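Local coordinates for protein putatuve endo-xylanase (Clostridium stercorarium, PDB 1O8P) that binds a calcium ion and, as a family 6 carbohydrate-binding module of a putative endo-xylanase, probably attaches to xylan and cellulose chains, at residues F70-T78 with N140-K148. Residues are numbered along the deposited sequence; the frame is centred on the assembly and turned at random.
Sequences FGDGATSVT and NVDWFVFSK. With CA (calcium ion), chain B.
The ring of F146 is held between two residues of 70-78. F70 meets one face with its edge, CE2 lying 3.5 Å above the plane of the F146 ring and over its centre; the pair is edge-to-face, with the planes at 57°. On the opposite face the methyl CG2 of V77 makes a CH-pi contact, 4.1 Å from the centroid of the F146 ring. With V77 CG2 anti to the backbone N (chi1 59° for CG1), the valine runs alongside F146 and presents CB and CG2 to its CE1. F144 follows along the same face of the sheet, its edge turned to F146 CZ, while Y65 packs edge-to-face with it. These inward side chains fill the interior of the CBM6 beta-sandwich, where F70 and F144 also touch strand 128-135 of the other sheet. The two strands run antiparallel at the centre of a four-stranded sheet, 140-147 bordering 29-30 and 74-82 bordering 116-125. T78 and V145 form a hydrogen-bonded pair, T78 N reaching V145 O at 2.8 Å nearly in line with the carbonyl. The ladder ends in a classic beta bulge, where T75 and S76 both face S147: S147 O accepts from T75 N in its carbonyl plane (2.9 Å) and from S76 N at a more bent angle (138°). On the outward face a water is hydrogen-bonded to T78 OG1, which is also hydrogen-bonded to S119 OG. Beyond the bulge K148 bends over G73, its CG 3.4 Å from G73 O, to bring NZ into a weak bond with T75 OG1. Near the start of strand 140-147, D142 binds calcium through both O and OD1, with Q30, E32 and S52 among the other ligands, and its OD2 forms a salt bridge to R80.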
ATOM      1  N   PHE A  70      -3.576  12.950  -6.120  1.00 16.79           N
ATOM      2  CA  PHE A  70      -3.491  12.181  -7.406  1.00 16.11           C
ATOM      3  C   PHE A  70      -3.439  13.133  -8.624  1.00 16.77           C
ATOM      4  O   PHE A  70      -3.354  12.709  -9.784  1.00 17.55           O
ATOM      5  CB  PHE A  70      -4.695  11.201  -7.551  1.00 15.26           C
ATOM      6  CG  PHE A  70      -4.573   9.926  -6.692  1.00 16.81           C
ATOM      7  CD1 PHE A  70      -4.827   9.956  -5.314  1.00 13.89           C
ATOM      8  CD2 PHE A  70      -4.188   8.708  -7.263  1.00 15.76           C
ATOM      9  CE1 PHE A  70      -4.696   8.815  -4.527  1.00 13.96           C
ATOM     10  CE2 PHE A  70      -4.081   7.544  -6.480  1.00 18.53           C
ATOM     11  CZ  PHE A  70      -4.328   7.608  -5.092  1.00 16.08           C
ATOM     12  N   GLY A  71      -3.545  14.433  -8.373  1.00 18.02           N
ATOM     13  CA  GLY A  71      -3.442  15.411  -9.434  1.00 18.98           C
ATOM     14  C   GLY A  71      -4.484  15.162 -10.487  1.00 19.99           C
ATOM     15  O   GLY A  71      -5.643  14.956 -10.170  1.00 19.47           O
ATOM     16  N   ASP A  72      -4.081  15.175 -11.754  1.00 22.35           N
ATOM     17  CA  ASP A  72      -5.055  14.973 -12.814  1.00 23.29           C
ATOM     18  C   ASP A  72      -5.222  13.509 -13.234  1.00 22.93           C
ATOM     19  O   ASP A  72      -5.806  13.234 -14.253  1.00 23.24           O
ATOM     20  CB  ASP A  72      -4.817  15.901 -14.004  1.00 25.31           C
ATOM     21  CG  ASP A  72      -3.423  15.769 -14.592  1.00 31.48           C
ATOM     22  OD1 ASP A  72      -2.742  14.737 -14.375  1.00 37.30           O
ATOM     23  OD2 ASP A  72      -2.914  16.673 -15.292  1.00 39.53           O
ATOM     24  N   GLY A  73      -4.743  12.567 -12.426  1.00 22.31           N
ATOM     25  CA  GLY A  73      -5.036  11.163 -12.677  1.00 20.57           C
ATOM     26  C   GLY A  73      -3.845  10.263 -12.470  1.00 20.24           C
ATOM     27  O   GLY A  73      -2.725  10.614 -12.871  1.00 21.31           O
ATOM     28  N   ALA A  74      -4.074   9.117 -11.832  1.00 19.18           N
ATOM     29  CA  ALA A  74      -3.154   7.969 -11.847  1.00 18.77           C
ATOM     30  C   ALA A  74      -3.916   6.720 -12.318  1.00 18.77           C
ATOM     31  O   ALA A  74      -5.114   6.582 -12.051  1.00 18.84           O
ATOM     32  CB  ALA A  74      -2.516   7.735 -10.498  1.00 17.70           C
ATOM     33  N   THR A  75      -3.227   5.827 -13.021  1.00 18.44           N
ATOM     34  CA  THR A  75      -3.880   4.652 -13.607  1.00 19.60           C
ATOM     35  C   THR A  75      -3.139   3.384 -13.203  1.00 18.64           C
ATOM     36  O   THR A  75      -3.504   2.299 -13.622  1.00 19.20           O
ATOM     37  CB  THR A  75      -3.885   4.747 -15.158  1.00 20.02           C
ATOM     38  OG1 THR A  75      -2.578   5.172 -15.576  1.00 23.13           O
ATOM     39  CG2 THR A  75      -4.770   5.879 -15.657  1.00 21.76           C
ATOM     40  N   SER A  76      -2.103   3.501 -12.388  1.00 18.16           N
ATOM     41  CA  SER A  76      -1.396   2.304 -11.957  1.00 19.07           C
ATOM     42  C   SER A  76      -0.776   2.485 -10.570  1.00 18.10           C
ATOM     43  O   SER A  76      -0.546   3.615 -10.141  1.00 16.80           O
ATOM     44  CB  SER A  76      -0.398   1.872 -13.060  1.00 20.02           C
ATOM     45  OG  SER A  76       0.902   1.676 -12.607  1.00 24.99           O
ATOM     46  N   VAL A  77      -0.552   1.371  -9.871  1.00 17.28           N
ATOM     47  CA  VAL A  77       0.048   1.372  -8.531  1.00 16.10           C
ATOM     48  C   VAL A  77       1.147   0.331  -8.514  1.00 17.36           C
ATOM     49  O   VAL A  77       1.026  -0.692  -9.202  1.00 16.24           O
ATOM     50  CB  VAL A  77      -0.953   1.078  -7.398  1.00 16.04           C
ATOM     51  CG1 VAL A  77      -1.660  -0.315  -7.559  1.00 14.24           C
ATOM     52  CG2 VAL A  77      -0.268   1.194  -6.020  1.00 14.55           C
ATOM     53  N   THR A  78       2.207   0.636  -7.755  1.00 17.22           N
ATOM     54  CA  THR A  78       3.343  -0.235  -7.525  1.00 18.67           C
ATOM     55  C   THR A  78       3.626  -0.321  -6.034  1.00 18.68           C
ATOM     56  O   THR A  78       3.715   0.699  -5.373  1.00 18.98           O
ATOM     57  CB  THR A  78       4.597   0.310  -8.254  1.00 18.55           C
ATOM     58  OG1 THR A  78       4.352   0.313  -9.662  1.00 19.50           O
ATOM     59  CG2 THR A  78       5.797  -0.640  -8.090  1.00 19.48           C
ATOM     60  N   ASN A 140       4.812  -8.160   3.754  1.00 17.82           N
ATOM     61  CA  ASN A 140       5.490  -6.942   4.223  1.00 18.01           C
ATOM     62  C   ASN A 140       5.480  -5.882   3.131  1.00 17.61           C
ATOM     63  O   ASN A 140       5.673  -6.192   1.970  1.00 16.32           O
ATOM     64  CB  ASN A 140       6.920  -7.232   4.639  1.00 17.49           C
ATOM     65  CG  ASN A 140       7.016  -8.041   5.936  1.00 19.82           C
ATOM     66  OD1 ASN A 140       8.104  -8.294   6.400  1.00 23.80           O
ATOM     67  ND2 ASN A 140       5.891  -8.424   6.528  1.00 19.11           N
ATOM     68  N   VAL A 141       5.235  -4.626   3.519  1.00 17.46           N
ATOM     69  CA  VAL A 141       5.132  -3.538   2.576  1.00 16.66           C
ATOM     70  C   VAL A 141       6.085  -2.431   3.004  1.00 17.59           C
ATOM     71  O   VAL A 141       5.963  -1.892   4.103  1.00 17.32           O
ATOM     72  CB  VAL A 141       3.706  -2.985   2.449  1.00 16.57           C
ATOM     73  CG1 VAL A 141       3.603  -2.064   1.186  1.00 15.14           C
ATOM     74  CG2 VAL A 141       2.639  -4.133   2.413  1.00 15.48           C
ATOM     75  N   ASP A 142       7.051  -2.136   2.132  1.00 17.04           N
ATOM     76  CA  ASP A 142       8.038  -1.087   2.371  1.00 17.95           C
ATOM     77  C   ASP A 142       7.362   0.234   1.976  1.00 18.15           C
ATOM     78  O   ASP A 142       7.217   1.119   2.799  1.00 17.74           O
ATOM     79  CB  ASP A 142       9.289  -1.370   1.528  1.00 17.26           C
ATOM     80  CG  ASP A 142      10.379  -0.383   1.740  1.00 17.28           C
ATOM     81  OD1 ASP A 142      10.223   0.614   2.507  1.00 14.61           O
ATOM     82  OD2 ASP A 142      11.453  -0.522   1.142  1.00 18.91           O
ATOM     83  N   TRP A 143       6.911   0.331   0.722  1.00 18.59           N
ATOM     84  CA  TRP A 143       6.259   1.537   0.228  1.00 18.43           C
ATOM     85  C   TRP A 143       5.381   1.190  -0.933  1.00 17.96           C
ATOM     86  O   TRP A 143       5.433   0.056  -1.446  1.00 17.26           O
ATOM     87  CB  TRP A 143       7.267   2.641  -0.179  1.00 18.09           C
ATOM     88  CG  TRP A 143       8.404   2.217  -1.057  1.00 18.60           C
ATOM     89  CD1 TRP A 143       9.731   2.081  -0.680  1.00 19.81           C
ATOM     90  CD2 TRP A 143       8.365   1.923  -2.472  1.00 17.36           C
ATOM     91  NE1 TRP A 143      10.501   1.716  -1.762  1.00 17.68           N
ATOM     92  CE2 TRP A 143       9.697   1.604  -2.873  1.00 20.35           C
ATOM     93  CE3 TRP A 143       7.349   1.909  -3.446  1.00 18.42           C
ATOM     94  CZ2 TRP A 143      10.029   1.246  -4.209  1.00 20.29           C
ATOM     95  CZ3 TRP A 143       7.660   1.537  -4.765  1.00 20.68           C
ATOM     96  CH2 TRP A 143       8.996   1.224  -5.142  1.00 20.28           C
ATOM     97  N   PHE A 144       4.576   2.177  -1.340  1.00 17.43           N
ATOM     98  CA  PHE A 144       3.748   2.083  -2.542  1.00 17.23           C
ATOM     99  C   PHE A 144       3.682   3.432  -3.236  1.00 17.59           C
ATOM    100  O   PHE A 144       3.941   4.481  -2.632  1.00 17.74           O
ATOM    101  CB  PHE A 144       2.348   1.456  -2.267  1.00 17.39           C
ATOM    102  CG  PHE A 144       1.402   2.320  -1.469  1.00 17.21           C
ATOM    103  CD1 PHE A 144       1.556   2.463  -0.075  1.00 16.50           C
ATOM    104  CD2 PHE A 144       0.324   2.943  -2.081  1.00 17.95           C
ATOM    105  CE1 PHE A 144       0.686   3.257   0.692  1.00 16.34           C
ATOM    106  CE2 PHE A 144      -0.567   3.735  -1.297  1.00 17.58           C
ATOM    107  CZ  PHE A 144      -0.378   3.883   0.077  1.00 15.93           C
ATOM    108  N   VAL A 145       3.373   3.411  -4.515  1.00 17.26           N
ATOM    109  CA  VAL A 145       3.408   4.633  -5.299  1.00 17.96           C
ATOM    110  C   VAL A 145       2.513   4.453  -6.515  1.00 18.13           C
ATOM    111  O   VAL A 145       2.250   3.331  -6.936  1.00 18.16           O
ATOM    112  CB  VAL A 145       4.903   5.075  -5.684  1.00 17.65           C
ATOM    113  CG1 VAL A 145       5.553   4.130  -6.733  1.00 17.37           C
ATOM    114  CG2 VAL A 145       4.922   6.519  -6.196  1.00 16.82           C
ATOM    115  N   PHE A 146       2.033   5.569  -7.061  1.00 19.02           N
ATOM    116  CA  PHE A 146       1.118   5.568  -8.214  1.00 19.21           C
ATOM    117  C   PHE A 146       1.797   6.190  -9.445  1.00 20.21           C
ATOM    118  O   PHE A 146       2.788   6.917  -9.302  1.00 19.77           O
ATOM    119  CB  PHE A 146      -0.201   6.294  -7.860  1.00 18.80           C
ATOM    120  CG  PHE A 146      -0.982   5.637  -6.740  1.00 18.40           C
ATOM    121  CD1 PHE A 146      -1.917   4.629  -7.019  1.00 17.95           C
ATOM    122  CD2 PHE A 146      -0.750   5.991  -5.393  1.00 18.10           C
ATOM    123  CE1 PHE A 146      -2.641   4.010  -5.976  1.00 20.09           C
ATOM    124  CE2 PHE A 146      -1.459   5.370  -4.346  1.00 16.55           C
ATOM    125  CZ  PHE A 146      -2.404   4.384  -4.628  1.00 17.45           C
ATOM    126  N   SER A 147       1.294   5.868 -10.637  1.00 22.06           N
ATOM    127  CA  SER A 147       1.817   6.397 -11.911  1.00 24.45           C
ATOM    128  C   SER A 147       0.684   6.759 -12.842  1.00 25.98           C
ATOM    129  O   SER A 147      -0.382   6.147 -12.785  1.00 24.78           O
ATOM    130  CB  SER A 147       2.637   5.350 -12.706  1.00 25.36           C
ATOM    131  OG  SER A 147       3.518   4.584 -11.932  1.00 27.69           O
ATOM    132  N   LYS A 148       0.966   7.702 -13.745  1.00 28.76           N
ATOM    133  CA  LYS A 148       0.116   8.028 -14.898  1.00 31.81           C
ATOM    134  C   LYS A 148       0.662   7.426 -16.213  1.00 33.07           C
ATOM    135  O   LYS A 148       1.227   6.313 -16.253  1.00 34.07           O
ATOM    136  CB  LYS A 148      -0.005   9.549 -15.033  1.00 32.13           C
ATOM    137  CG  LYS A 148      -1.202  10.055 -15.893  1.00 39.08           C
ATOM    138  CD  LYS A 148      -2.209   8.948 -16.341  1.00 43.55           C
ATOM    139  CE  LYS A 148      -2.179   8.670 -17.870  1.00 49.27           C
ATOM    140  NZ  LYS A 148      -2.435   7.215 -18.291  1.00 50.81           N
TER
HETATM  141 CA    CA B1149       9.154   1.993   4.140  1.00 28.93          CA
HETATM  142  O   HOH W   1       3.112   2.847 -10.234  1.00 32.64           O
HETATM  143  O   HOH W   2      11.166   3.137   4.962  1.00 23.47           O